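Local coordinates for phosphotriesterase homology protein (Escherichia coli, PDB 1BF6) that hydrolyses phosphorylated glyceryl acetates, which must carry their phosphate group, as well as aromatic acetates and propionates, and binds two zinc ions per subunit, at residues G120-I125 / R152-H157; A78-Y83 / D106-G111; C186-N191 / E219-M224; I210-Y215 / S240-R245. One frame throughout, in Å; residues are numbered along the deposited sequence.

Interaction 1: residues G120-I125 / R152-H157; sequences GIIAEI and RPISTH. With ZN (zinc ion), chain D; ZN (zinc ion), chain C.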
# COMPACT_ATOMS: atom_id res chain seq x y z
N GLY A 120 6.83 -7.70 -6.58
CA GLY A 120 6.84 -8.57 -5.41
C GLY A 120 5.49 -8.69 -4.73
O GLY A 120 5.36 -9.45 -3.77
N ILE A 121 4.48 -7.97 -5.22
CA ILE A 121 3.14 -7.99 -4.63
C ILE A 121 2.12 -7.60 -5.70
O ILE A 121 2.47 -6.93 -6.67
CB ILE A 121 3.06 -6.99 -3.40
CG1 ILE A 121 1.79 -7.20 -2.58
CG2 ILE A 121 3.15 -5.54 -3.88
CD1 ILE A 121 1.83 -6.51 -1.21
N ILE A 122 0.89 -8.10 -5.57
CA ILE A 122 -0.21 -7.79 -6.50
C ILE A 122 -0.88 -6.64 -5.78
O ILE A 122 -1.57 -6.83 -4.77
CB ILE A 122 -1.19 -8.97 -6.64
CG1 ILE A 122 -0.47 -10.17 -7.27
CG2 ILE A 122 -2.43 -8.54 -7.43
CD1 ILE A 122 -1.11 -11.48 -6.92
N ALA A 123 -0.76 -5.45 -6.34
CA ALA A 123 -1.27 -4.29 -5.61
C ALA A 123 -1.33 -3.03 -6.49
O ALA A 123 -0.72 -3.10 -7.53
CB ALA A 123 -0.20 -3.95 -4.54
N GLU A 124 -1.71 -1.81 -6.12
CA GLU A 124 -2.80 -1.60 -5.28
C GLU A 124 -4.12 -1.90 -6.01
O GLU A 124 -4.32 -1.22 -7.03
CB GLU A 124 -2.98 -0.32 -4.41
CG GLU A 124 -3.03 0.97 -5.24
CD GLU A 124 -3.21 2.14 -4.20
OE1 GLU A 124 -4.25 1.86 -3.68
OE2 GLU A 124 -2.24 2.83 -4.45
N ILE A 125 -4.80 -2.99 -5.68
CA ILE A 125 -6.02 -3.30 -6.39
C ILE A 125 -7.20 -2.72 -5.64
O ILE A 125 -7.46 -3.06 -4.49
CB ILE A 125 -6.12 -4.82 -6.73
CG1 ILE A 125 -6.21 -5.67 -5.48
CG2 ILE A 125 -4.86 -5.26 -7.52
CD1 ILE A 125 -6.49 -7.15 -5.78
N ARG A 152 2.33 -14.73 -4.21
CA ARG A 152 2.62 -13.35 -3.79
C ARG A 152 1.36 -12.74 -3.18
O ARG A 152 0.24 -12.96 -3.67
CB ARG A 152 3.15 -12.49 -4.94
CG ARG A 152 4.45 -13.00 -5.57
CD ARG A 152 5.50 -13.40 -4.54
NE ARG A 152 5.89 -12.29 -3.67
CZ ARG A 152 6.21 -12.42 -2.38
NH1 ARG A 152 6.19 -13.61 -1.79
NH2 ARG A 152 6.52 -11.34 -1.66
N PRO A 153 1.51 -11.97 -2.09
CA PRO A 153 0.35 -11.37 -1.43
C PRO A 153 -0.39 -10.29 -2.23
O PRO A 153 0.10 -9.79 -3.25
CB PRO A 153 0.95 -10.83 -0.12
CG PRO A 153 2.29 -10.43 -0.51
CD PRO A 153 2.76 -11.57 -1.41
N ILE A 154 -1.61 -10.02 -1.80
CA ILE A 154 -2.48 -9.03 -2.42
C ILE A 154 -2.65 -7.84 -1.46
O ILE A 154 -2.94 -8.03 -0.28
CB ILE A 154 -3.86 -9.66 -2.74
CG1 ILE A 154 -3.69 -10.73 -3.83
CG2 ILE A 154 -4.90 -8.59 -3.11
CD1 ILE A 154 -4.90 -11.61 -4.01
N SER A 155 -2.48 -6.63 -1.98
CA SER A 155 -2.62 -5.40 -1.20
C SER A 155 -3.66 -4.54 -1.90
O SER A 155 -3.50 -4.18 -3.06
CB SER A 155 -1.27 -4.69 -1.13
OG SER A 155 -1.37 -3.50 -0.36
N THR A 156 -4.72 -4.18 -1.18
CA THR A 156 -5.82 -3.43 -1.78
C THR A 156 -5.96 -1.92 -1.49
O THR A 156 -5.25 -1.37 -0.65
CB THR A 156 -7.17 -4.08 -1.40
OG1 THR A 156 -7.57 -3.64 -0.10
CG2 THR A 156 -7.07 -5.63 -1.40
N HIS A 157 -6.89 -1.30 -2.21
CA HIS A 157 -7.26 0.12 -2.06
C HIS A 157 -8.75 0.15 -1.76
O HIS A 157 -9.55 -0.36 -2.56
CB HIS A 157 -7.01 0.92 -3.36
CG HIS A 157 -7.77 2.23 -3.45
ND1 HIS A 157 -7.12 3.44 -3.39
CD2 HIS A 157 -9.09 2.45 -3.68
CE1 HIS A 157 -8.05 4.36 -3.59
NE2 HIS A 157 -9.25 3.81 -3.77
ZN ZN D . -4.97 3.70 -2.71
ZN ZN C . -1.73 4.55 -2.90

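Interaction 2: residues A78-Y83 / D106-G111; sequences ACTGYY and DEIEQG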
# COMPACT_ATOMS: atom_id res chain seq x y z
N ALA A 78 8.27 -3.49 -5.62
CA ALA A 78 7.36 -3.06 -6.69
C ALA A 78 6.08 -3.91 -6.76
O ALA A 78 6.04 -5.02 -6.22
CB ALA A 78 8.10 -3.08 -8.02
N CYS A 79 5.04 -3.39 -7.41
CA CYS A 79 3.78 -4.13 -7.53
C CYS A 79 3.28 -4.34 -8.96
O CYS A 79 3.85 -3.82 -9.93
CB CYS A 79 2.68 -3.41 -6.74
SG CYS A 79 2.09 -1.85 -7.49
N THR A 80 2.24 -5.15 -9.08
CA THR A 80 1.59 -5.43 -10.36
C THR A 80 0.08 -5.48 -10.12
O THR A 80 -0.37 -5.95 -9.07
CB THR A 80 2.03 -6.79 -11.01
OG1 THR A 80 1.32 -6.97 -12.24
CG2 THR A 80 1.74 -7.98 -10.10
N GLY A 81 -0.70 -4.95 -11.06
CA GLY A 81 -2.14 -4.97 -10.91
C GLY A 81 -2.86 -3.88 -11.68
O GLY A 81 -2.29 -3.29 -12.60
N TYR A 82 -4.12 -3.68 -11.34
CA TYR A 82 -4.95 -2.63 -11.95
C TYR A 82 -5.61 -1.87 -10.80
O TYR A 82 -6.03 -2.46 -9.80
CB TYR A 82 -5.97 -3.21 -12.93
CG TYR A 82 -5.35 -3.56 -14.28
CD1 TYR A 82 -4.77 -4.81 -14.50
CD2 TYR A 82 -5.31 -2.61 -15.31
CE1 TYR A 82 -4.16 -5.11 -15.72
CE2 TYR A 82 -4.71 -2.90 -16.54
CZ TYR A 82 -4.13 -4.15 -16.73
OH TYR A 82 -3.48 -4.43 -17.92
N TYR A 83 -5.69 -0.55 -10.96
CA TYR A 83 -6.19 0.37 -9.94
C TYR A 83 -7.67 0.33 -9.53
O TYR A 83 -8.03 -0.34 -8.57
CB TYR A 83 -5.74 1.78 -10.31
CG TYR A 83 -5.84 2.82 -9.22
CD1 TYR A 83 -5.81 2.47 -7.88
CD2 TYR A 83 -5.98 4.17 -9.55
CE1 TYR A 83 -5.92 3.43 -6.88
CE2 TYR A 83 -6.08 5.14 -8.58
CZ TYR A 83 -6.05 4.77 -7.25
OH TYR A 83 -6.20 5.75 -6.29
N ASP A 106 3.42 -12.67 -15.04
CA ASP A 106 4.67 -12.39 -15.74
C ASP A 106 5.41 -11.18 -15.15
O ASP A 106 6.63 -11.09 -15.26
CB ASP A 106 4.43 -12.15 -17.23
CG ASP A 106 3.99 -13.42 -17.97
OD1 ASP A 106 3.96 -14.52 -17.39
OD2 ASP A 106 3.66 -13.28 -19.17
N GLU A 107 4.67 -10.23 -14.60
CA GLU A 107 5.31 -9.06 -14.00
C GLU A 107 6.02 -9.50 -12.72
O GLU A 107 7.07 -8.94 -12.38
CB GLU A 107 4.29 -7.95 -13.75
CG GLU A 107 3.87 -7.23 -15.05
CD GLU A 107 3.46 -5.77 -14.86
OE1 GLU A 107 2.76 -5.46 -13.87
OE2 GLU A 107 3.81 -4.95 -15.73
N ILE A 108 5.49 -10.54 -12.08
CA ILE A 108 6.05 -11.12 -10.86
C ILE A 108 7.23 -12.03 -11.18
O ILE A 108 8.28 -11.97 -10.52
CB ILE A 108 4.97 -11.95 -10.11
CG1 ILE A 108 3.99 -11.02 -9.40
CG2 ILE A 108 5.60 -12.96 -9.14
CD1 ILE A 108 2.75 -11.72 -8.89
N GLU A 109 7.09 -12.84 -12.23
CA GLU A 109 8.10 -13.82 -12.63
C GLU A 109 9.22 -13.36 -13.55
O GLU A 109 10.36 -13.77 -13.36
CB GLU A 109 7.43 -15.07 -13.25
CG GLU A 109 6.35 -15.73 -12.41
CD GLU A 109 6.90 -16.58 -11.27
OE1 GLU A 109 8.02 -16.31 -10.79
OE2 GLU A 109 6.21 -17.52 -10.84
N GLN A 110 8.91 -12.55 -14.56
CA GLN A 110 9.93 -12.10 -15.50
C GLN A 110 10.49 -10.70 -15.26
O GLN A 110 11.69 -10.48 -15.37
CB GLN A 110 9.40 -12.17 -16.94
CG GLN A 110 8.70 -13.47 -17.31
CD GLN A 110 9.53 -14.71 -17.00
OE1 GLN A 110 10.74 -14.76 -17.26
NE2 GLN A 110 8.88 -15.71 -16.42
N GLY A 111 9.61 -9.73 -15.00
CA GLY A 111 10.07 -8.37 -14.78
C GLY A 111 9.05 -7.32 -15.16
O GLY A 111 8.00 -7.61 -15.76
O HOH W 1 0.77 -3.59 -13.32

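Interaction 3: residues C186-N191 / E219-M224; sequences CDLKDN and EKRIAM. With SO4 (sulfate ion), chain E.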
# COMPACT_ATOMS: atom_id res chain seq x y z
N CYS A 186 -7.87 1.73 5.68
CA CYS A 186 -8.96 1.44 6.62
C CYS A 186 -9.13 2.58 7.62
O CYS A 186 -10.05 2.55 8.43
CB CYS A 186 -8.67 0.15 7.40
SG CYS A 186 -8.58 -1.34 6.39
N ASP A 187 -8.28 3.59 7.49
CA ASP A 187 -8.26 4.73 8.41
C ASP A 187 -8.71 6.10 7.86
O ASP A 187 -8.06 7.12 8.12
CB ASP A 187 -6.84 4.84 9.00
CG ASP A 187 -5.78 5.17 7.95
OD1 ASP A 187 -6.02 4.93 6.74
OD2 ASP A 187 -4.70 5.69 8.32
N LEU A 188 -9.81 6.14 7.13
CA LEU A 188 -10.33 7.40 6.59
C LEU A 188 -11.68 7.79 7.20
O LEU A 188 -12.31 8.77 6.80
CB LEU A 188 -10.39 7.35 5.06
CG LEU A 188 -9.02 7.48 4.39
CD1 LEU A 188 -9.08 7.09 2.91
CD2 LEU A 188 -8.51 8.89 4.56
N LYS A 189 -12.10 7.04 8.21
CA LYS A 189 -13.36 7.27 8.93
C LYS A 189 -13.38 6.35 10.15
O LYS A 189 -12.50 5.49 10.29
CB LYS A 189 -14.57 6.97 8.03
CG LYS A 189 -14.73 5.50 7.70
CD LYS A 189 -16.05 5.24 7.03
CE LYS A 189 -16.13 3.81 6.54
NZ LYS A 189 -17.39 3.58 5.80
N ASP A 190 -14.34 6.57 11.05
CA ASP A 190 -14.51 5.72 12.23
C ASP A 190 -14.89 4.41 11.57
O ASP A 190 -15.98 4.28 11.00
CB ASP A 190 -15.65 6.24 13.13
CG ASP A 190 -15.30 7.58 13.82
OD1 ASP A 190 -14.14 8.02 13.76
OD2 ASP A 190 -16.21 8.20 14.44
N ASN A 191 -13.97 3.45 11.62
CA ASN A 191 -14.15 2.18 10.92
C ASN A 191 -13.83 0.95 11.78
O ASN A 191 -13.52 -0.12 11.25
CB ASN A 191 -13.19 2.25 9.71
CG ASN A 191 -13.54 1.28 8.59
OD1 ASN A 191 -12.66 0.93 7.80
ND2 ASN A 191 -14.81 0.91 8.47
N GLU A 219 -5.59 12.06 15.26
CA GLU A 219 -6.02 11.81 16.63
C GLU A 219 -7.00 10.63 16.67
O GLU A 219 -7.00 9.83 17.61
CB GLU A 219 -6.69 13.06 17.22
CG GLU A 219 -7.22 12.85 18.64
CD GLU A 219 -7.93 14.08 19.21
OE1 GLU A 219 -8.09 15.08 18.47
OE2 GLU A 219 -8.34 14.03 20.40
N LYS A 220 -7.85 10.54 15.65
CA LYS A 220 -8.82 9.46 15.57
C LYS A 220 -8.18 8.16 15.09
O LYS A 220 -8.63 7.08 15.46
CB LYS A 220 -10.01 9.86 14.71
CG LYS A 220 -10.86 10.93 15.37
CD LYS A 220 -12.15 11.19 14.62
CE LYS A 220 -13.00 12.20 15.39
NZ LYS A 220 -14.36 12.36 14.80
N ARG A 221 -7.12 8.27 14.28
CA ARG A 221 -6.38 7.09 13.82
C ARG A 221 -5.72 6.50 15.08
O ARG A 221 -5.75 5.28 15.30
CB ARG A 221 -5.29 7.47 12.80
CG ARG A 221 -5.80 7.99 11.45
CD ARG A 221 -4.66 8.18 10.46
NE ARG A 221 -5.17 8.52 9.13
CZ ARG A 221 -5.52 9.74 8.74
NH1 ARG A 221 -5.40 10.78 9.55
NH2 ARG A 221 -6.11 9.90 7.56
N ILE A 222 -5.16 7.37 15.92
CA ILE A 222 -4.51 6.95 17.16
C ILE A 222 -5.52 6.25 18.08
O ILE A 222 -5.21 5.19 18.63
CB ILE A 222 -3.80 8.16 17.87
CG1 ILE A 222 -2.48 8.46 17.14
CG2 ILE A 222 -3.56 7.86 19.35
CD1 ILE A 222 -1.82 9.77 17.55
N ALA A 223 -6.73 6.79 18.18
CA ALA A 223 -7.78 6.19 19.01
C ALA A 223 -8.12 4.78 18.50
O ALA A 223 -8.32 3.86 19.30
CB ALA A 223 -9.01 7.07 19.03
N MET A 224 -8.19 4.61 17.18
CA MET A 224 -8.48 3.29 16.61
C MET A 224 -7.32 2.34 16.86
O MET A 224 -7.55 1.17 17.18
CB MET A 224 -8.80 3.37 15.10
CG MET A 224 -10.17 3.97 14.79
SD MET A 224 -10.88 3.41 13.21
CE MET A 224 -9.88 4.31 12.07
S SO4 E . -18.69 0.43 4.17
O1 SO4 E . -19.60 1.55 3.93
O2 SO4 E . -18.42 -0.31 2.86
O3 SO4 E . -17.31 0.89 4.72
O4 SO4 E . -19.31 -0.49 5.22

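Interaction 4: residues I210-Y215 / S240-R245; sequences IGKNSY and SMDITR. With ZN (zinc ion), chain C; SO4 (sulfate ion), chain F.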
# COMPACT_ATOMS: atom_id res chain seq x y z
N ILE A 210 -1.97 8.18 7.16
CA ILE A 210 -1.46 8.99 8.26
C ILE A 210 -1.00 10.34 7.72
O ILE A 210 -0.26 10.39 6.74
CB ILE A 210 -0.30 8.26 8.96
CG1 ILE A 210 -0.85 7.09 9.79
CG2 ILE A 210 0.51 9.22 9.83
CD1 ILE A 210 0.20 6.02 10.11
N GLY A 211 -1.46 11.42 8.35
CA GLY A 211 -1.09 12.76 7.92
C GLY A 211 -2.13 13.44 7.03
O GLY A 211 -2.07 14.65 6.83
N LYS A 212 -3.07 12.67 6.50
CA LYS A 212 -4.13 13.21 5.63
C LYS A 212 -5.30 13.62 6.51
O LYS A 212 -6.42 13.11 6.39
CB LYS A 212 -4.52 12.17 4.57
CG LYS A 212 -3.31 11.75 3.72
CD LYS A 212 -3.63 11.00 2.44
CE LYS A 212 -2.34 10.80 1.66
NZ LYS A 212 -2.58 10.23 0.31
N ASN A 213 -5.02 14.59 7.37
CA ASN A 213 -5.97 15.11 8.34
C ASN A 213 -7.18 15.88 7.83
O ASN A 213 -8.13 16.12 8.58
CB ASN A 213 -5.20 15.89 9.41
CG ASN A 213 -4.15 15.04 10.08
OD1 ASN A 213 -3.01 15.46 10.27
ND2 ASN A 213 -4.52 13.80 10.41
N SER A 214 -7.16 16.26 6.55
CA SER A 214 -8.30 16.95 5.97
C SER A 214 -9.36 15.92 5.57
O SER A 214 -10.50 16.26 5.28
CB SER A 214 -7.87 17.80 4.78
OG SER A 214 -7.00 18.84 5.21
N TYR A 215 -8.96 14.65 5.57
CA TYR A 215 -9.88 13.56 5.25
C TYR A 215 -10.38 12.97 6.56
O TYR A 215 -11.58 12.75 6.75
CB TYR A 215 -9.15 12.45 4.48
CG TYR A 215 -8.83 12.74 3.03
CD1 TYR A 215 -9.75 13.40 2.20
CD2 TYR A 215 -7.63 12.30 2.46
CE1 TYR A 215 -9.48 13.60 0.85
CE2 TYR A 215 -7.35 12.49 1.11
CZ TYR A 215 -8.28 13.14 0.31
OH TYR A 215 -8.00 13.32 -1.03
N SER A 240 1.44 3.35 7.13
CA SER A 240 2.04 4.12 6.04
C SER A 240 1.43 5.52 5.88
O SER A 240 0.50 5.89 6.61
CB SER A 240 1.97 3.34 4.71
OG SER A 240 3.28 3.15 4.18
N MET A 241 1.97 6.29 4.93
CA MET A 241 1.53 7.66 4.63
C MET A 241 0.77 7.78 3.30
O MET A 241 -0.00 8.72 3.08
CB MET A 241 2.77 8.57 4.53
CG MET A 241 3.70 8.57 5.74
SD MET A 241 2.89 9.21 7.16
CE MET A 241 2.70 10.92 6.67
N ASP A 242 1.01 6.82 2.40
CA ASP A 242 0.41 6.83 1.06
C ASP A 242 0.70 8.17 0.36
O ASP A 242 -0.24 8.85 -0.09
CB ASP A 242 -1.10 6.57 1.11
CG ASP A 242 -1.71 6.39 -0.27
OD1 ASP A 242 -0.95 6.12 -1.23
OD2 ASP A 242 -2.93 6.54 -0.40
N ILE A 243 1.98 8.56 0.32
CA ILE A 243 2.40 9.80 -0.36
C ILE A 243 2.07 9.63 -1.85
O ILE A 243 2.39 8.59 -2.45
CB ILE A 243 3.92 10.06 -0.19
CG1 ILE A 243 4.26 10.33 1.28
CG2 ILE A 243 4.37 11.21 -1.07
CD1 ILE A 243 3.50 11.48 1.90
N THR A 244 1.42 10.64 -2.43
CA THR A 244 1.00 10.60 -3.83
C THR A 244 1.23 11.89 -4.62
O THR A 244 1.15 11.88 -5.85
CB THR A 244 -0.53 10.30 -3.93
OG1 THR A 244 -1.26 11.32 -3.24
CG2 THR A 244 -0.89 8.94 -3.32
N ARG A 245 1.52 12.99 -3.93
CA ARG A 245 1.70 14.29 -4.58
C ARG A 245 3.02 14.99 -4.30
O ARG A 245 3.64 14.77 -3.26
CB ARG A 245 0.58 15.23 -4.15
CG ARG A 245 -0.80 14.77 -4.54
CD ARG A 245 -1.83 15.63 -3.86
NE ARG A 245 -3.17 15.38 -4.38
CZ ARG A 245 -3.91 16.31 -4.99
NH1 ARG A 245 -3.43 17.54 -5.16
NH2 ARG A 245 -5.15 16.02 -5.38
ZN ZN C . -1.73 4.55 -2.90
S SO4 F . -4.77 12.24 -2.36
O1 SO4 F . -5.51 13.44 -2.75
O2 SO4 F . -3.96 11.76 -3.56
O3 SO4 F . -3.76 12.50 -1.21
O4 SO4 F . -5.74 11.18 -1.87
O HOH W 2 -0.18 11.11 4.02

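Interaction 1: residues G120-I125 / R152-H157
Strands 122-125 and 154-157 run side by side at 9°, the parallel pair of a beta-alpha-beta unit whose connection is helix 134-150. Four backbone hydrogen bonds tie them: Ile122 N to Pro153 O, Ser155 N to Ile122 O, Ile125 N to Ser155 O and His157 N to Ile125 O. The pairing slips by one residue between Ile122 and Ile125, a beta bulge that includes the cis peptide preceding Glu124. At the start, Arg152 is bent at both chi2 and chi3, so its guanidinium grips Gly120 O side-on, with NE at 2.9 Å and NH2 of Arg152 at 3.1 Å from that one oxygen. An alanine here would remove both bonds, would probably leave Gly120 O less well satisfied, and would lose the link from NH2 to Phe290 O. On the face covered by helix 134-150, Ile122 and Ile154 lie alongside each other, and Ile125 CD1 presses on Ile154 CG2 at a tight 3.4 Å. Towards the barrel interior, Ile121 CD1 meets Ser155 CB at 3.6 Å. Glu124 takes the crowded chi1 position (60°) and then extends, its carboxylate turned 55° from the His157 ring. Glu124 OE1 binds one zinc at 2.2 Å, and His157 ND1 holds the same ion at 2.3 Å, while NE2 of that ring bonds Ser159 OG. Glu124 OE2 reaches the other zinc at 2.4 Å. His185 completes the protein ligands of the first ion, while His11, His13 and Asp242 join Glu124 on the second. One carboxylate thus bridges two cations, which would probably keep it ionised and draw charge from both oxygens.

Interaction 2: residues A78-Y83 / D106-G111
Thr80 points its side chain from the end of strand 75-80 straight at helix 97-109, and the two branches of that side chain divide the work. With OG1 anti to the backbone N (chi1 179°), the hydroxyl faces Glu107 while the methyl CG2 occupies the crowded position and faces Ile108. Glu107 crosses the threonine obliquely: its CG lies anti to the carbonyl carbon (chi1 -74°), and the extended chain passes beside the hydroxyl, with Glu107 CB 3.7 Å from Thr80 CB. The tip then comes back onto the hydroxyl, which donates to Glu107 OE1 over a short 2.6 Å and meets the lone pair of OE1 directed away from OE2. Ile108 stands at about a right angle to Thr80, and its CG1 touches Thr80 CG2 at 3.8 Å. A water extends the polar half of the contact: it accepts from Gly81 N at 3.0 Å and lies 2.8 Å from Glu107 OE1, to which it can donate. OE1 is thus met by both the hydroxyl and the water, while OE2 forms a salt bridge with Arg60, an environment in which the buried carboxylate would probably remain charged. Arg60 also binds Cys79 O, so it joins strand and helix. Cys79 turns away from the helix and packs on Ile121 and Ala123, as expected where successive strand residues face alternately inwards and outwards. An outward strand residue meeting the inner surface of a surrounding helix is the strand-to-helix packing characteristic of a TIM barrel.

Interaction 3: residues C186-N191 / E219-M224
In this TIM barrel the loop that follows strand 181-183 lies against helix 218-230, and segment 186-191 meets one side of that helix mainly through Arg221 and Met224. From CB of Arg221, CG leaves anti to the carbonyl carbon (chi1 -68°), and the chain runs extended as far as NE. CG passes 4.0 Å from Asp187 OD2, and CD of Arg221 closes to 3.3 Å from the same oxygen. NE then donates to Asp187 OD2 at 3.0 Å, the salt bridge of the contact. The oxygen lies in the guanidinium plane, yet NE approaches it from above the carboxylate plane, the two flat groups standing 81° apart. At the tip, NH2 of Arg221 lies 4.0 Å from Leu188 CD2 and is hydrogen-bonded to Thr209 OG1, whereas NH1 pairs with Asp218. Thr209 OG1 also bonds Asp187 OD1, so a single hydroxyl touches both partners of the ion pair and would restrict their rotation. Farther out, Asp190 OD1 lies near Lys220 CD, but its hydrogen bond is to Tyr216 OH. One turn beyond Lys220, Met224 reaches back to the loop, bending at chi3 so that CE rests 3.4 Å from Lys189 O. The sulfur, for its part, receives a weak but fairly straight hydrogen bond from the backbone, Asn191 N to Met224 SD, 3.5 Å long with an angle of 165° at the hydrogen.

Interaction 4: residues I210-Y215 / S240-R245
The binuclear zinc site is edged here by two loops at the C-terminal ends of the barrel strands, 210-215 and 240-245. Asp242, CG anti to its backbone N, binds one zinc through OD1 at 2.4 Å; His11, His13 and Glu124 complete the protein ligands of that ion. Lys212 reaches with its extended chain to the other loop, and its NZ donates to Asp242 O at 2.7 Å. A long salt bridge of 3.8 Å also runs from Lys212 NZ to Asp242 OD2. The same NZ binds a sulfate, probably from the crystallisation liquor, which Thr244 OG1 and Tyr215 OH hold as well. A methionine here would lose the ammonium and would probably leave the Asp242 loop less firmly tied and the anion less well held. Nearer the barrel, Met241, bent at chi2 and chi3, crosses Ile210 at about a right angle, SD lying 3.6 Å from Ile210 CG2. Met241 CE sits only 3.0 Å from Ile210 O. A water bridges that oxygen to Met241 O. An aspartate ligand just after the eighth barrel strand, 237-239, is characteristic of the metal centre of the metallo-dependent hydrolases.

How the interactions relate
Along the chain, interaction 2 closes before interaction 1 opens, and both precede interactions 3 and 4, whose segments alternate. Interactions 1 and 2 adjoin, centres about 9 Å apart, joined by probable backbone hydrogen bonds from Ala123 N to Thr80 O and Gly120 N to Ala78 O. These link strand 75-80 to 119-120 and to 122-126. Interactions 3 and 4 also touch, Arg221 packing against Asn213 and Lys212, with centres about 13 Å apart. Interaction 2 lies across the chain's centre from both, about 31 Å from interaction 3 between centres. Interactions 1 and 4 do not touch, yet Glu124 and Asp242 share one zinc, so the metal centre joins the fourth and eighth barrel strands.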